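Local coordinates for SusD/RagB family nutrient-binding outer membrane lipoprotein (Bacteroides vulgatus, PDB 4F7A) that probably binds glycans, perhaps mucin O-glycans, at the outer membrane as a SusD-type lipoprotein that helps a gut bacterium take up nutrients, at residues F49-H54 and G259-G264; D55-Y60 and T73-E78. All coordinates share one frame; numbering follows the deposited sequence.

Contact 1: residues F49-H54 and G259-G264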
loop_
_atom_site.group_PDB
_atom_site.type_symbol
_atom_site.label_atom_id
_atom_site.label_comp_id
_atom_site.label_asym_id
_atom_site.label_seq_id
_atom_site.Cartn_x
_atom_site.Cartn_y
_atom_site.Cartn_z
ATOM N N PHE A 49 -10.370 6.991 -4.716
ATOM C CA PHE A 49 -8.901 6.885 -4.871
ATOM C C PHE A 49 -8.435 5.490 -4.462
ATOM O O PHE A 49 -7.801 4.766 -5.237
ATOM C CB PHE A 49 -8.220 7.963 -3.989
ATOM C CG PHE A 49 -6.729 8.180 -4.260
ATOM C CD1 PHE A 49 -5.776 7.291 -3.816
ATOM C CD2 PHE A 49 -6.292 9.330 -4.896
ATOM C CE1 PHE A 49 -4.415 7.528 -4.055
ATOM C CE2 PHE A 49 -4.955 9.576 -5.116
ATOM C CZ PHE A 49 -4.017 8.671 -4.713
ATOM N N GLN A 50 -8.835 5.091 -3.264
ATOM C CA GLN A 50 -8.342 3.871 -2.674
ATOM C C GLN A 50 -9.371 2.950 -2.019
ATOM O O GLN A 50 -9.230 1.724 -2.106
ATOM C CB GLN A 50 -7.258 4.294 -1.675
ATOM C CG GLN A 50 -6.890 3.348 -0.638
ATOM C CD GLN A 50 -5.516 3.631 -0.026
ATOM O OE1 GLN A 50 -4.864 4.677 -0.263
ATOM N NE2 GLN A 50 -5.091 2.705 0.780
ATOM N N ASN A 51 -10.360 3.492 -1.308
ATOM C CA ASN A 51 -11.171 2.628 -0.448
ATOM C C ASN A 51 -12.036 1.642 -1.218
ATOM O O ASN A 51 -12.159 0.473 -0.819
ATOM C CB ASN A 51 -12.038 3.425 0.528
ATOM C CG ASN A 51 -12.545 2.578 1.673
ATOM O OD1 ASN A 51 -13.749 2.514 1.905
ATOM N ND2 ASN A 51 -11.615 1.904 2.411
ATOM N N LEU A 52 -12.607 2.092 -2.333
ATOM C CA LEU A 52 -13.424 1.204 -3.162
ATOM C C LEU A 52 -12.634 0.404 -4.214
ATOM O O LEU A 52 -13.225 -0.330 -5.019
ATOM C CB LEU A 52 -14.546 1.971 -3.822
ATOM C CG LEU A 52 -15.663 2.472 -2.918
ATOM C CD1 LEU A 52 -16.497 3.500 -3.674
ATOM C CD2 LEU A 52 -16.557 1.324 -2.399
ATOM N N ASN A 53 -11.312 0.549 -4.213
ATOM C CA ASN A 53 -10.434 -0.246 -5.057
ATOM C C ASN A 53 -9.458 -1.067 -4.187
ATOM O O ASN A 53 -9.793 -2.133 -3.681
ATOM C CB ASN A 53 -9.691 0.686 -6.024
ATOM C CG ASN A 53 -10.619 1.402 -6.948
ATOM O OD1 ASN A 53 -11.157 0.803 -7.884
ATOM N ND2 ASN A 53 -10.804 2.681 -6.716
ATOM N N HIS A 54 -8.280 -0.524 -3.956
ATOM C CA HIS A 54 -7.199 -1.253 -3.300
ATOM C C HIS A 54 -7.581 -1.815 -1.940
ATOM O O HIS A 54 -7.166 -2.902 -1.597
ATOM C CB HIS A 54 -5.988 -0.339 -3.117
ATOM C CG HIS A 54 -5.634 0.433 -4.345
ATOM N ND1 HIS A 54 -6.472 1.385 -4.890
ATOM C CD2 HIS A 54 -4.509 0.443 -5.100
ATOM C CE1 HIS A 54 -5.890 1.922 -5.950
ATOM N NE2 HIS A 54 -4.700 1.363 -6.102
ATOM N N GLY A 259 -20.186 5.014 7.910
ATOM C CA GLY A 259 -20.643 3.660 8.107
ATOM C C GLY A 259 -20.253 2.685 7.009
ATOM O O GLY A 259 -20.936 1.693 6.822
ATOM N N GLU A 260 -19.137 2.918 6.320
ATOM C CA GLU A 260 -18.816 2.170 5.083
ATOM C C GLU A 260 -17.523 1.349 5.091
ATOM O O GLU A 260 -17.101 0.879 4.043
ATOM C CB GLU A 260 -18.825 3.140 3.881
ATOM C CG GLU A 260 -20.233 3.586 3.500
ATOM C CD GLU A 260 -20.274 4.476 2.277
ATOM O OE1 GLU A 260 -19.907 4.017 1.178
ATOM O OE2 GLU A 260 -20.698 5.637 2.406
ATOM N N THR A 261 -16.915 1.136 6.263
ATOM C CA THR A 261 -15.656 0.386 6.362
ATOM C C THR A 261 -15.799 -0.873 7.215
ATOM O O THR A 261 -15.558 -0.849 8.417
ATOM C CB THR A 261 -14.558 1.289 6.953
ATOM O OG1 THR A 261 -15.017 1.817 8.200
ATOM C CG2 THR A 261 -14.226 2.438 5.985
ATOM N N TYR A 262 -16.221 -1.965 6.583
ATOM C CA TYR A 262 -16.381 -3.248 7.251
ATOM C C TYR A 262 -15.161 -4.118 7.033
ATOM O O TYR A 262 -14.415 -3.944 6.065
ATOM C CB TYR A 262 -17.638 -3.995 6.743
ATOM C CG TYR A 262 -18.913 -3.406 7.261
ATOM C CD1 TYR A 262 -19.403 -2.193 6.757
ATOM C CD2 TYR A 262 -19.609 -4.016 8.301
ATOM C CE1 TYR A 262 -20.576 -1.648 7.234
ATOM C CE2 TYR A 262 -20.776 -3.455 8.794
ATOM C CZ TYR A 262 -21.248 -2.269 8.264
ATOM O OH TYR A 262 -22.421 -1.699 8.757
HETATM N N MSE A 263 -14.990 -5.054 7.950
HETATM C CA MSE A 263 -13.985 -6.099 7.887
HETATM C C MSE A 263 -14.178 -7.007 6.666
HETATM O O MSE A 263 -15.294 -7.387 6.353
HETATM C CB MSE A 263 -14.124 -6.953 9.151
HETATM C CG MSE A 263 -12.966 -7.881 9.416
HETATM SE SE MSE A 263 -13.304 -8.890 11.016
HETATM C CE MSE A 263 -11.472 -9.289 11.508
ATOM N N GLY A 264 -13.089 -7.359 5.978
ATOM C CA GLY A 264 -13.184 -8.306 4.859
ATOM C C GLY A 264 -13.116 -9.755 5.326
ATOM O O GLY A 264 -12.533 -10.061 6.376
HETATM O O HOH W 1 -14.693 0.044 2.915
#

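Contact 2: residues D55-Y60 and T73-E78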
loop_
_atom_site.group_PDB
_atom_site.type_symbol
_atom_site.label_atom_id
_atom_site.label_comp_id
_atom_site.label_asym_id
_atom_site.label_seq_id
_atom_site.Cartn_x
_atom_site.Cartn_y
_atom_site.Cartn_z
ATOM N N ASP A 55 -8.310 -1.044 -1.149
ATOM C CA ASP A 55 -8.626 -1.449 0.225
ATOM C C ASP A 55 -9.549 -2.663 0.235
ATOM O O ASP A 55 -9.522 -3.454 1.180
ATOM C CB ASP A 55 -9.279 -0.297 0.994
ATOM C CG ASP A 55 -8.275 0.769 1.456
ATOM O OD1 ASP A 55 -7.046 0.592 1.263
ATOM O OD2 ASP A 55 -8.732 1.787 2.021
HETATM N N MSE A 56 -10.380 -2.783 -0.797
HETATM C CA MSE A 56 -11.225 -3.947 -0.943
HETATM C C MSE A 56 -10.444 -5.102 -1.574
HETATM O O MSE A 56 -10.498 -6.246 -1.080
HETATM C CB MSE A 56 -12.462 -3.622 -1.784
HETATM C CG MSE A 56 -13.301 -4.869 -2.025
HETATM SE SE MSE A 56 -14.986 -4.530 -2.887
HETATM C CE MSE A 56 -14.374 -3.566 -4.343
ATOM N N PHE A 57 -9.703 -4.823 -2.654
ATOM C CA PHE A 57 -8.997 -5.884 -3.350
ATOM C C PHE A 57 -7.900 -6.498 -2.501
ATOM O O PHE A 57 -7.617 -7.697 -2.618
ATOM C CB PHE A 57 -8.474 -5.425 -4.711
ATOM C CG PHE A 57 -9.572 -4.989 -5.675
ATOM C CD1 PHE A 57 -10.713 -5.755 -5.854
ATOM C CD2 PHE A 57 -9.453 -3.814 -6.391
ATOM C CE1 PHE A 57 -11.698 -5.346 -6.725
ATOM C CE2 PHE A 57 -10.438 -3.409 -7.283
ATOM C CZ PHE A 57 -11.553 -4.170 -7.444
ATOM N N SER A 58 -7.346 -5.705 -1.588
ATOM C CA SER A 58 -6.413 -6.229 -0.594
ATOM C C SER A 58 -6.984 -7.298 0.368
ATOM O O SER A 58 -6.211 -8.041 1.016
ATOM C CB SER A 58 -5.877 -5.075 0.257
ATOM O OG SER A 58 -6.852 -4.601 1.174
ATOM N N GLY A 59 -8.303 -7.331 0.489
ATOM C CA GLY A 59 -9.003 -8.173 1.444
ATOM C C GLY A 59 -9.271 -7.541 2.796
ATOM O O GLY A 59 -9.942 -8.159 3.630
ATOM N N TYR A 60 -8.798 -6.310 3.017
ATOM C CA TYR A 60 -8.948 -5.657 4.317
ATOM C C TYR A 60 -10.382 -5.210 4.604
ATOM O O TYR A 60 -10.890 -5.407 5.714
ATOM C CB TYR A 60 -8.102 -4.383 4.435
ATOM C CG TYR A 60 -6.615 -4.539 4.568
ATOM C CD1 TYR A 60 -6.014 -5.749 4.947
ATOM C CD2 TYR A 60 -5.795 -3.448 4.351
ATOM C CE1 TYR A 60 -4.617 -5.840 5.084
ATOM C CE2 TYR A 60 -4.419 -3.538 4.470
ATOM C CZ TYR A 60 -3.833 -4.733 4.834
ATOM O OH TYR A 60 -2.467 -4.745 4.979
ATOM N N THR A 73 -16.757 -4.983 -6.597
ATOM C CA THR A 73 -16.701 -6.200 -5.810
ATOM C C THR A 73 -16.866 -7.463 -6.664
ATOM O O THR A 73 -16.262 -8.497 -6.354
ATOM C CB THR A 73 -17.705 -6.164 -4.617
ATOM O OG1 THR A 73 -17.408 -7.243 -3.716
ATOM C CG2 THR A 73 -19.180 -6.234 -5.080
ATOM N N VAL A 74 -17.668 -7.376 -7.726
ATOM C CA VAL A 74 -17.872 -8.510 -8.666
ATOM C C VAL A 74 -17.070 -8.317 -9.949
ATOM O O VAL A 74 -17.359 -8.918 -10.992
ATOM C CB VAL A 74 -19.359 -8.754 -8.997
ATOM C CG1 VAL A 74 -20.114 -9.285 -7.794
ATOM C CG2 VAL A 74 -20.061 -7.453 -9.593
ATOM N N TYR A 75 -16.018 -7.511 -9.862
ATOM C CA TYR A 75 -15.122 -7.274 -10.989
ATOM C C TYR A 75 -15.808 -6.621 -12.200
ATOM O O TYR A 75 -15.301 -6.739 -13.317
ATOM C CB TYR A 75 -14.385 -8.546 -11.446
ATOM C CG TYR A 75 -13.335 -9.129 -10.514
ATOM C CD1 TYR A 75 -12.729 -8.377 -9.498
ATOM C CD2 TYR A 75 -12.916 -10.431 -10.684
ATOM C CE1 TYR A 75 -11.743 -8.926 -8.689
ATOM C CE2 TYR A 75 -11.937 -10.989 -9.871
ATOM C CZ TYR A 75 -11.360 -10.241 -8.884
ATOM O OH TYR A 75 -10.395 -10.827 -8.111
ATOM N N ALA A 76 -16.949 -5.960 -11.988
ATOM C CA ALA A 76 -17.554 -5.104 -13.022
ATOM C C ALA A 76 -17.024 -3.703 -12.724
ATOM O O ALA A 76 -17.650 -2.909 -12.038
ATOM C CB ALA A 76 -19.080 -5.162 -12.960
ATOM N N LEU A 77 -15.813 -3.433 -13.184
ATOM C CA LEU A 77 -15.083 -2.297 -12.666
ATOM C C LEU A 77 -15.754 -0.989 -13.089
ATOM O O LEU A 77 -16.090 -0.804 -14.247
ATOM C CB LEU A 77 -13.628 -2.323 -13.129
ATOM C CG LEU A 77 -12.781 -3.522 -12.687
ATOM C CD1 LEU A 77 -11.357 -3.346 -13.113
ATOM C CD2 LEU A 77 -12.811 -3.708 -11.156
ATOM N N GLU A 78 -15.951 -0.105 -12.113
ATOM C CA GLU A 78 -16.560 1.191 -12.312
ATOM C C GLU A 78 -15.484 2.213 -12.741
ATOM O O GLU A 78 -14.577 2.551 -11.971
ATOM C CB GLU A 78 -17.255 1.622 -11.024
ATOM C CG GLU A 78 -18.098 2.877 -11.127
ATOM C CD GLU A 78 -19.314 2.728 -12.026
ATOM O OE1 GLU A 78 -19.740 1.585 -12.333
ATOM O OE2 GLU A 78 -19.839 3.779 -12.432
#

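Contact 1: residues F49-H54 and G259-G264
N51, at the last turn of helix 44-51, meets E260 and T261 across a small buried interface in which a water does what direct bonding does not. The second segment begins at G259, whose positive phi closes helix 251-257 in a Schellman motif and turns the chain out of the helix. E260 follows and contributes chiefly its backbone: its carbonyl O lies 4.3 Å from N51 OD1. One water spans the gap, donating to both N51 OD1 and E260 O, each at 2.8 Å. Two acceptors that could not bond each other are thus joined. At T261 the methyl CG2 comes within 4.1 Å of N51 OD1, the two side chains crossing at about a right angle. The amide of N51 reaches this place because CG stands anti to the backbone N (chi1 -163°), and its other end, ND2, is held by D55 OD2, which should fix which way the amide is flipped. Beyond T261 the chain enters strand 262-263, which pairs antiparallel with strand 61-62. V255 of helix 251-257 packs against N51, E260 and T261 alike, so the contact joins the end of helix 44-51 to the link between helix 251-257 and that two-stranded sheet.

Contact 2: residues D55-Y60 and T73-E78
M56 and T73 form the close-packed part of this buried contact, a selenomethionine side chain laid across the backbone and beta carbon of a threonine. The extended chain, CG anti to the backbone N (chi1 176°), sets M56 SE 3.6 Å from T73 CB; the bend at chi3 (53°) then turns M56 CE back to 3.6 Å from T73 N. The two side chains cross at about a right angle. T73 OG1 also lies 3.7 Å from M56 SE, but the hydroxyl is hydrogen-bonded outside the contact, with H62 NE2 and G301 N. The looser part is wider: F57 is covered over more surface than M56, but at longer range, with CE1 4.1 Å from Y75 CE1, at the edge of the tyrosine ring, and CZ 3.9 Å from L77 CD2. These are oblique apolar touches, not a stack. L77, partly exposed, marks the side nearer solvent, whereas Y75 is buried, with its hydroxyl bonded to I468 N. Helix 54-57 thereby rests on the irregular chain that leads from strand 61-62 to helix 79-82; M56 packs also on H62 of that strand, and S58 touches A438 and W439 of helix 435-445.

Successive helices supply one half of each contact: 44-51 for contact 1, 54-57 for contact 2. Both contacts are essentially buried, their centres about 9 Å apart, yet they illustrate different ways of fixing a loop to a helix. Contact 1 is small, with 70 Å² buried, polar and water-mediated, and reaches a segment more than 200 residues away. Contact 2 buries 194 Å², is mainly apolar, and joins segments close in sequence, with a partly exposed margin. The two are tied together directly: Q50 NE2 lies 2.9 Å from D55 OD1, a probable hydrogen bond, and G264 N and Y60 O probably make another, just beyond the ends of the paired strands 61-62 and 262-263.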